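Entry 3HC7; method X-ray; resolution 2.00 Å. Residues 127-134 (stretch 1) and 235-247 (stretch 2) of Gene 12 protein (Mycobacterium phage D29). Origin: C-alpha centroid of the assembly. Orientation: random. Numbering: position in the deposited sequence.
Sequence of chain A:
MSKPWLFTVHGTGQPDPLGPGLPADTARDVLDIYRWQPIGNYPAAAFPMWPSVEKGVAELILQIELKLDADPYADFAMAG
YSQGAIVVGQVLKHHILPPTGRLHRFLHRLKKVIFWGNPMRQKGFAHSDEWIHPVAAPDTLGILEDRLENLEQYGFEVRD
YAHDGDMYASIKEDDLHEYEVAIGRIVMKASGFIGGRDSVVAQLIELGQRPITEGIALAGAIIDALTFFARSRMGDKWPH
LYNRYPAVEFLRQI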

ATOM      1  N   HIS A 127      -3.641  13.701   0.798  1.00 61.73           N
ATOM      2  CA  HIS A 127      -4.270  14.505  -0.248  1.00 64.16           C
ATOM      3  C   HIS A 127      -5.714  14.081  -0.425  1.00 68.97           C
ATOM      4  O   HIS A 127      -6.044  12.907  -0.254  1.00 66.42           O
ATOM      5  N   SER A 128      -6.573  15.036  -0.772  1.00 71.18           N
ATOM      6  CA  SER A 128      -7.979  14.744  -1.015  1.00 75.28           C
ATOM      7  C   SER A 128      -8.166  14.123  -2.392  1.00 74.51           C
ATOM      8  O   SER A 128      -7.454  14.474  -3.336  1.00 71.27           O
ATOM      9  N   ASP A 129      -9.116  13.198  -2.506  1.00 69.85           N
ATOM     10  CA  ASP A 129      -9.479  12.647  -3.810  1.00 72.85           C
ATOM     11  C   ASP A 129     -10.724  13.331  -4.378  1.00 76.53           C
ATOM     12  O   ASP A 129     -11.401  12.789  -5.253  1.00 72.64           O
ATOM     13  N   GLU A 130     -11.010  14.529  -3.879  1.00 82.61           N
ATOM     14  CA  GLU A 130     -12.047  15.376  -4.452  1.00 84.15           C
ATOM     15  C   GLU A 130     -13.313  14.565  -4.675  1.00 90.81           C
ATOM     16  O   GLU A 130     -13.762  14.382  -5.806  1.00 92.88           O
ATOM     17  N   TRP A 131     -13.886  14.083  -3.581  1.00 91.51           N
ATOM     18  CA  TRP A 131     -14.988  13.141  -3.653  1.00 89.25           C
ATOM     19  C   TRP A 131     -15.859  13.309  -2.415  1.00 89.38           C
ATOM     20  O   TRP A 131     -15.889  14.382  -1.816  1.00 90.70           O
ATOM     21  N   ILE A 132     -16.554  12.249  -2.023  1.00 85.63           N
ATOM     22  CA  ILE A 132     -17.550  12.355  -0.965  1.00 83.42           C
ATOM     23  C   ILE A 132     -16.980  12.112   0.432  1.00 80.44           C
ATOM     24  O   ILE A 132     -17.715  12.139   1.424  1.00 77.55           O
ATOM     25  N   HIS A 133     -15.673  11.889   0.509  1.00 75.02           N
ATOM     26  CA  HIS A 133     -15.030  11.622   1.791  1.00 77.12           C
ATOM     27  C   HIS A 133     -13.989  12.666   2.184  1.00 80.33           C
ATOM     28  O   HIS A 133     -13.217  13.132   1.345  1.00 77.96           O
ATOM     29  N   PRO A 134     -13.965  13.024   3.476  1.00 82.87           N
ATOM     30  CA  PRO A 134     -13.028  14.014   4.019  1.00 82.08           C
ATOM     31  C   PRO A 134     -11.611  13.452   4.096  1.00 74.67           C
ATOM     32  O   PRO A 134     -11.423  12.315   4.521  1.00 69.90           O
ATOM     33  N   GLY A 235     -21.463  -1.670  -1.695  1.00 77.92           N
ATOM     34  CA  GLY A 235     -21.607  -0.400  -2.391  1.00 82.05           C
ATOM     35  C   GLY A 235     -20.288   0.192  -2.865  1.00 81.49           C
ATOM     36  O   GLY A 235     -19.212  -0.339  -2.580  1.00 75.63           O
ATOM     37  N   ASP A 236     -20.369   1.303  -3.590  1.00 85.47           N
ATOM     38  CA  ASP A 236     -19.176   1.938  -4.140  1.00 88.02           C
ATOM     39  C   ASP A 236     -18.878   3.283  -3.481  1.00 85.54           C
ATOM     40  O   ASP A 236     -18.166   4.115  -4.048  1.00 83.45           O
ATOM     41  N   LYS A 237     -19.417   3.490  -2.285  1.00 78.11           N
ATOM     42  CA  LYS A 237     -19.232   4.761  -1.591  1.00 78.39           C
ATOM     43  C   LYS A 237     -18.646   4.613  -0.178  1.00 74.81           C
ATOM     44  O   LYS A 237     -18.831   5.483   0.670  1.00 78.51           O
ATOM     45  N   TRP A 238     -17.935   3.515   0.060  1.00 63.14           N
ATOM     46  CA  TRP A 238     -17.253   3.303   1.333  1.00 52.55           C
ATOM     47  C   TRP A 238     -15.987   4.162   1.447  1.00 58.29           C
ATOM     48  O   TRP A 238     -15.442   4.607   0.436  1.00 61.40           O
ATOM     49  N   PRO A 239     -15.520   4.401   2.685  1.00 64.03           N
ATOM     50  CA  PRO A 239     -14.330   5.222   2.957  1.00 60.63           C
ATOM     51  C   PRO A 239     -13.006   4.586   2.506  1.00 60.90           C
ATOM     52  O   PRO A 239     -12.026   5.304   2.282  1.00 60.61           O
ATOM     53  N   HIS A 240     -12.970   3.262   2.385  1.00 51.15           N
ATOM     54  CA  HIS A 240     -11.748   2.589   1.956  1.00 50.42           C
ATOM     55  C   HIS A 240     -11.613   2.615   0.434  1.00 48.77           C
ATOM     56  O   HIS A 240     -10.664   2.066  -0.117  1.00 43.01           O
ATOM     57  N   LEU A 241     -12.582   3.241  -0.231  1.00 52.95           N
ATOM     58  CA  LEU A 241     -12.587   3.373  -1.685  1.00 52.13           C
ATOM     59  C   LEU A 241     -12.234   4.811  -2.048  1.00 58.81           C
ATOM     60  O   LEU A 241     -12.417   5.721  -1.237  1.00 66.22           O
ATOM     61  N   TYR A 242     -11.735   5.021  -3.262  1.00 57.90           N
ATOM     62  CA  TYR A 242     -11.285   6.351  -3.675  1.00 48.38           C
ATOM     63  C   TYR A 242     -11.689   6.721  -5.095  1.00 57.48           C
ATOM     64  O   TYR A 242     -11.794   5.865  -5.970  1.00 64.71           O
ATOM     65  N   ASN A 243     -11.920   8.014  -5.306  1.00 65.55           N
ATOM     66  CA  ASN A 243     -12.028   8.582  -6.641  1.00 61.24           C
ATOM     67  C   ASN A 243     -10.623   8.751  -7.228  1.00 70.01           C
ATOM     68  O   ASN A 243      -9.768   9.398  -6.624  1.00 77.55           O
ATOM     69  N   ARG A 244     -10.393   8.176  -8.407  1.00 68.83           N
ATOM     70  CA  ARG A 244      -9.055   8.116  -9.001  1.00 67.12           C
ATOM     71  C   ARG A 244      -8.656   9.327  -9.840  1.00 68.57           C
ATOM     72  O   ARG A 244      -7.500   9.439 -10.256  1.00 67.34           O
ATOM     73  N   TYR A 245      -9.595  10.223 -10.110  1.00 76.60           N
ATOM     74  CA  TYR A 245      -9.341  11.278 -11.092  1.00 84.96           C
ATOM     75  C   TYR A 245      -8.257  12.302 -10.716  1.00 83.98           C
ATOM     76  O   TYR A 245      -7.402  12.616 -11.544  1.00 84.67           O
ATOM     77  N   PRO A 246      -8.270  12.805  -9.472  1.00 80.54           N
ATOM     78  CA  PRO A 246      -7.165  13.691  -9.085  1.00 79.56           C
ATOM     79  C   PRO A 246      -5.799  13.031  -9.317  1.00 81.51           C
ATOM     80  O   PRO A 246      -4.831  13.718  -9.673  1.00 83.73           O
ATOM     81  N   ALA A 247      -5.727  11.715  -9.118  1.00 74.69           N
ATOM     82  CA  ALA A 247      -4.499  10.961  -9.355  1.00 70.54           C
ATOM     83  C   ALA A 247      -4.165  10.903 -10.840  1.00 69.10           C
ATOM     84  O   ALA A 247      -2.993  10.943 -11.218  1.00 63.79           O
TER

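Two loops far apart in sequence can hold together without strand pairing when side chains on one reach the exposed backbone amides and carbonyls of the other. Residues 127-134 and 235-247 of this phage protein illustrate the principle: four hydrogen bonds cross the contact, each joining a side chain to backbone, and together the two sides bury 562 Å².

Followed along the second stretch, the contact begins lightly. Gly235 lies clear of it, and Asp236 (chi1 p) contributes mainly its carbonyl, with O 3.5 Å from Trp131 CZ2 near the plane of the indole. Lys237, m at chi1, starts sideways and its end leads away, where NZ forms a salt bridge with Asp236 OD1 at 3.3 Å, weak as a hydrogen bond. Its CB nevertheless packs 3.6 Å from CD1 of Ile132, a p, t rotamer. The backbone of Lys237 does the polar work: His133, m at chi1 and pointing toward this stretch, donates from NE2 to Lys237 O at 3.0 Å, nearly straight at 170°.

Trp238 points its side chain away and opens a type I turn ending at Leu241, closed by Leu241 N donating to Trp238 O at 3.2 Å. Within the turn, Pro239 lays its CA over one face of the His133 imidazole, 3.7 Å from the ring centroid, a CH-pi contact. The histidine is thus held at its edge by a carbonyl and across its face by the turn. His240 takes no part. Leu241 (m, t) sends its carbonyl O to within 3.2 Å of Trp131 CZ3 at the ring edge, while its CB lies 4.3 Å from Trp131 CH2.

Tyr242, m at chi1, points away overall, but its CD1 still comes within 3.4 Å of Asp129 OD2. That carboxylate belongs to a buried, inward-pointing p rotamer, and OD2 accepts from Asn243 N at 2.8 Å; OD1 is satisfied elsewhere in the structure.

Asn243, t at chi1 and pointing in, is the most versatile residue here. Its ND2 donates to Asp129 O at 2.9 Å and to Glu130 O at 3.3 Å, while OD1 accepts from Tyr245 N at 3.2 Å, a capping bond. Its CB sits over the indole face of Trp131 (chi1 t), 4.2 Å from the five-membered ring centroid. Arg244 and Tyr245 make no contact across the interface, but Pro246 turns inward on the helix, its CG 3.5 Å from Asp129 O and 3.7 Å from Glu130 CD.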

ATOM      1  CB  HIS A 127      -3.540  14.351  -1.588  1.00 64.02           C
ATOM      2  CG  HIS A 127      -2.117  14.818  -1.562  1.00 68.09           C
ATOM      3  ND1 HIS A 127      -1.051  13.948  -1.485  1.00 59.94           N
ATOM      4  CD2 HIS A 127      -1.586  16.063  -1.611  1.00 65.70           C
ATOM      5  CE1 HIS A 127       0.077  14.636  -1.483  1.00 56.71           C
ATOM      6  NE2 HIS A 127      -0.221  15.922  -1.557  1.00 62.41           N
ATOM      7  CB  SER A 128      -8.814  16.024  -0.913  1.00 83.72           C
ATOM      8  OG  SER A 128     -10.164  15.776  -1.266  1.00 86.73           O
ATOM      9  CB  ASP A 129      -9.661  11.126  -3.751  1.00 76.70           C
ATOM     10  CG  ASP A 129     -10.783  10.702  -2.821  1.00 70.72           C
ATOM     11  OD1 ASP A 129     -11.105  11.456  -1.886  1.00 72.37           O
ATOM     12  OD2 ASP A 129     -11.336   9.603  -3.022  1.00 67.63           O
ATOM     13  CB  GLU A 130     -11.560  15.998  -5.766  1.00 86.23           C
ATOM     14  CG  GLU A 130     -10.300  16.844  -5.615  1.00 94.51           C
ATOM     15  CD  GLU A 130      -9.702  17.277  -6.945  1.00102.23           C
ATOM     16  OE1 GLU A 130     -10.449  17.380  -7.943  1.00101.62           O
ATOM     17  OE2 GLU A 130      -8.475  17.518  -6.990  1.00109.34           O
ATOM     18  CB  TRP A 131     -14.432  11.720  -3.765  1.00 90.46           C
ATOM     19  CG  TRP A 131     -15.441  10.663  -4.080  1.00 92.38           C
ATOM     20  CD1 TRP A 131     -16.482  10.752  -4.955  1.00 98.43           C
ATOM     21  CD2 TRP A 131     -15.480   9.334  -3.541  1.00 87.89           C
ATOM     22  NE1 TRP A 131     -17.181   9.567  -4.981  1.00 96.59           N
ATOM     23  CE2 TRP A 131     -16.583   8.681  -4.123  1.00 92.25           C
ATOM     24  CE3 TRP A 131     -14.691   8.637  -2.618  1.00 83.53           C
ATOM     25  CZ2 TRP A 131     -16.920   7.361  -3.810  1.00 95.11           C
ATOM     26  CZ3 TRP A 131     -15.025   7.329  -2.308  1.00 82.66           C
ATOM     27  CH2 TRP A 131     -16.130   6.704  -2.903  1.00 88.35           C
ATOM     28  CB  ILE A 132     -18.739  11.403  -1.221  1.00 84.39           C
ATOM     29  CG1 ILE A 132     -18.312   9.941  -1.081  1.00 83.55           C
ATOM     30  CG2 ILE A 132     -19.331  11.659  -2.602  1.00 86.05           C
ATOM     31  CD1 ILE A 132     -19.460   8.955  -1.261  1.00 82.30           C
ATOM     32  CB  HIS A 133     -14.422  10.215   1.808  1.00 70.17           C
ATOM     33  CG  HIS A 133     -15.435   9.130   1.984  1.00 71.41           C
ATOM     34  ND1 HIS A 133     -16.016   8.847   3.202  1.00 75.81           N
ATOM     35  CD2 HIS A 133     -15.987   8.268   1.096  1.00 72.25           C
ATOM     36  CE1 HIS A 133     -16.878   7.858   3.058  1.00 72.46           C
ATOM     37  NE2 HIS A 133     -16.880   7.487   1.789  1.00 71.80           N
ATOM     38  CB  PRO A 134     -13.568  14.269   5.425  1.00 85.28           C
ATOM     39  CG  PRO A 134     -14.302  13.020   5.790  1.00 83.12           C
ATOM     40  CD  PRO A 134     -14.793  12.395   4.522  1.00 82.34           C
ATOM     41  CB  ASP A 236     -19.299   2.102  -5.663  1.00 94.28           C
ATOM     42  CG  ASP A 236     -20.374   3.100  -6.068  1.00101.70           C
ATOM     43  OD1 ASP A 236     -20.899   3.816  -5.191  1.00102.87           O
ATOM     44  OD2 ASP A 236     -20.694   3.173  -7.274  1.00106.46           O
ATOM     45  CB  LYS A 237     -20.546   5.545  -1.566  1.00 79.74           C
ATOM     46  CG  LYS A 237     -21.155   5.722  -2.952  1.00 86.44           C
ATOM     47  CD  LYS A 237     -22.188   6.830  -2.995  1.00 96.58           C
ATOM     48  CE  LYS A 237     -22.814   6.939  -4.380  1.00106.50           C
ATOM     49  NZ  LYS A 237     -23.543   5.693  -4.753  1.00109.45           N
ATOM     50  CB  TRP A 238     -16.915   1.821   1.501  1.00 47.85           C
ATOM     51  CG  TRP A 238     -18.127   0.971   1.701  1.00 51.60           C
ATOM     52  CD1 TRP A 238     -19.184   0.828   0.845  1.00 57.97           C
ATOM     53  CD2 TRP A 238     -18.412   0.137   2.832  1.00 45.36           C
ATOM     54  NE1 TRP A 238     -20.111  -0.041   1.380  1.00 56.06           N
ATOM     55  CE2 TRP A 238     -19.658  -0.477   2.598  1.00 47.71           C
ATOM     56  CE3 TRP A 238     -17.734  -0.141   4.023  1.00 43.15           C
ATOM     57  CZ2 TRP A 238     -20.236  -1.357   3.506  1.00 53.77           C
ATOM     58  CZ3 TRP A 238     -18.309  -1.016   4.922  1.00 48.43           C
ATOM     59  CH2 TRP A 238     -19.547  -1.613   4.659  1.00 51.64           C
ATOM     60  CB  PRO A 239     -14.350   5.354   4.486  1.00 59.40           C
ATOM     61  CG  PRO A 239     -15.136   4.158   4.947  1.00 57.23           C
ATOM     62  CD  PRO A 239     -16.228   4.062   3.933  1.00 57.43           C
ATOM     63  CB  HIS A 240     -11.724   1.142   2.459  1.00 51.36           C
ATOM     64  CG  HIS A 240     -12.884   0.326   1.980  1.00 58.22           C
ATOM     65  ND1 HIS A 240     -12.753  -0.680   1.048  1.00 60.82           N
ATOM     66  CD2 HIS A 240     -14.201   0.384   2.286  1.00 60.56           C
ATOM     67  CE1 HIS A 240     -13.936  -1.218   0.812  1.00 58.43           C
ATOM     68  NE2 HIS A 240     -14.833  -0.588   1.549  1.00 62.12           N
ATOM     69  CB  LEU A 241     -13.968   3.010  -2.261  1.00 49.03           C
ATOM     70  CG  LEU A 241     -14.570   1.664  -1.850  1.00 49.28           C
ATOM     71  CD1 LEU A 241     -15.944   1.468  -2.479  1.00 57.87           C
ATOM     72  CD2 LEU A 241     -13.642   0.515  -2.213  1.00 48.78           C
ATOM     73  CB  TYR A 242      -9.756   6.473  -3.521  1.00 52.58           C
ATOM     74  CG  TYR A 242      -9.306   6.446  -2.078  1.00 54.50           C
ATOM     75  CD1 TYR A 242      -9.063   7.624  -1.387  1.00 54.07           C
ATOM     76  CD2 TYR A 242      -9.155   5.242  -1.399  1.00 51.94           C
ATOM     77  CE1 TYR A 242      -8.670   7.607  -0.069  1.00 45.41           C
ATOM     78  CE2 TYR A 242      -8.762   5.213  -0.078  1.00 49.41           C
ATOM     79  CZ  TYR A 242      -8.523   6.399   0.581  1.00 47.11           C
ATOM     80  OH  TYR A 242      -8.131   6.378   1.896  1.00 47.85           O
ATOM     81  CB  ASN A 243     -12.734   9.934  -6.564  1.00 60.43           C
ATOM     82  CG  ASN A 243     -12.661  10.711  -7.867  1.00 78.23           C
ATOM     83  OD1 ASN A 243     -12.629  10.128  -8.950  1.00 83.51           O
ATOM     84  ND2 ASN A 243     -12.636  12.035  -7.765  1.00 78.96           N
ATOM     85  CB  ARG A 244      -8.930   6.871  -9.883  1.00 68.15           C
ATOM     86  CG  ARG A 244      -9.553   7.023 -11.272  1.00 72.58           C
ATOM     87  CD  ARG A 244      -9.421   5.738 -12.076  1.00 74.16           C
ATOM     88  NE  ARG A 244     -10.003   5.858 -13.407  1.00 82.11           N
ATOM     89  CZ  ARG A 244     -11.266   5.564 -13.702  1.00 88.29           C
ATOM     90  NH1 ARG A 244     -12.094   5.124 -12.757  1.00 82.15           N
ATOM     91  NH2 ARG A 244     -11.704   5.705 -14.949  1.00 82.98           N
ATOM     92  CB  TYR A 245     -10.646  11.928 -11.562  1.00 96.13           C
ATOM     93  CG  TYR A 245     -11.431  10.993 -12.456  1.00 96.96           C
ATOM     94  CD1 TYR A 245     -10.958  10.661 -13.718  1.00106.26           C
ATOM     95  CD2 TYR A 245     -12.616  10.417 -12.029  1.00 96.85           C
ATOM     96  CE1 TYR A 245     -11.653   9.797 -14.538  1.00112.26           C
ATOM     97  CE2 TYR A 245     -13.322   9.549 -12.844  1.00108.01           C
ATOM     98  CZ  TYR A 245     -12.834   9.242 -14.099  1.00113.02           C
ATOM     99  OH  TYR A 245     -13.528   8.381 -14.919  1.00116.26           O
ATOM    100  CB  PRO A 246      -7.406  13.915  -7.589  1.00 75.74           C
ATOM    101  CG  PRO A 246      -8.869  13.709  -7.410  1.00 75.04           C
ATOM    102  CD  PRO A 246      -9.248  12.633  -8.385  1.00 77.02           C
ATOM    103  CB  ALA A 247      -4.611   9.559  -8.788  1.00 68.09           C
TER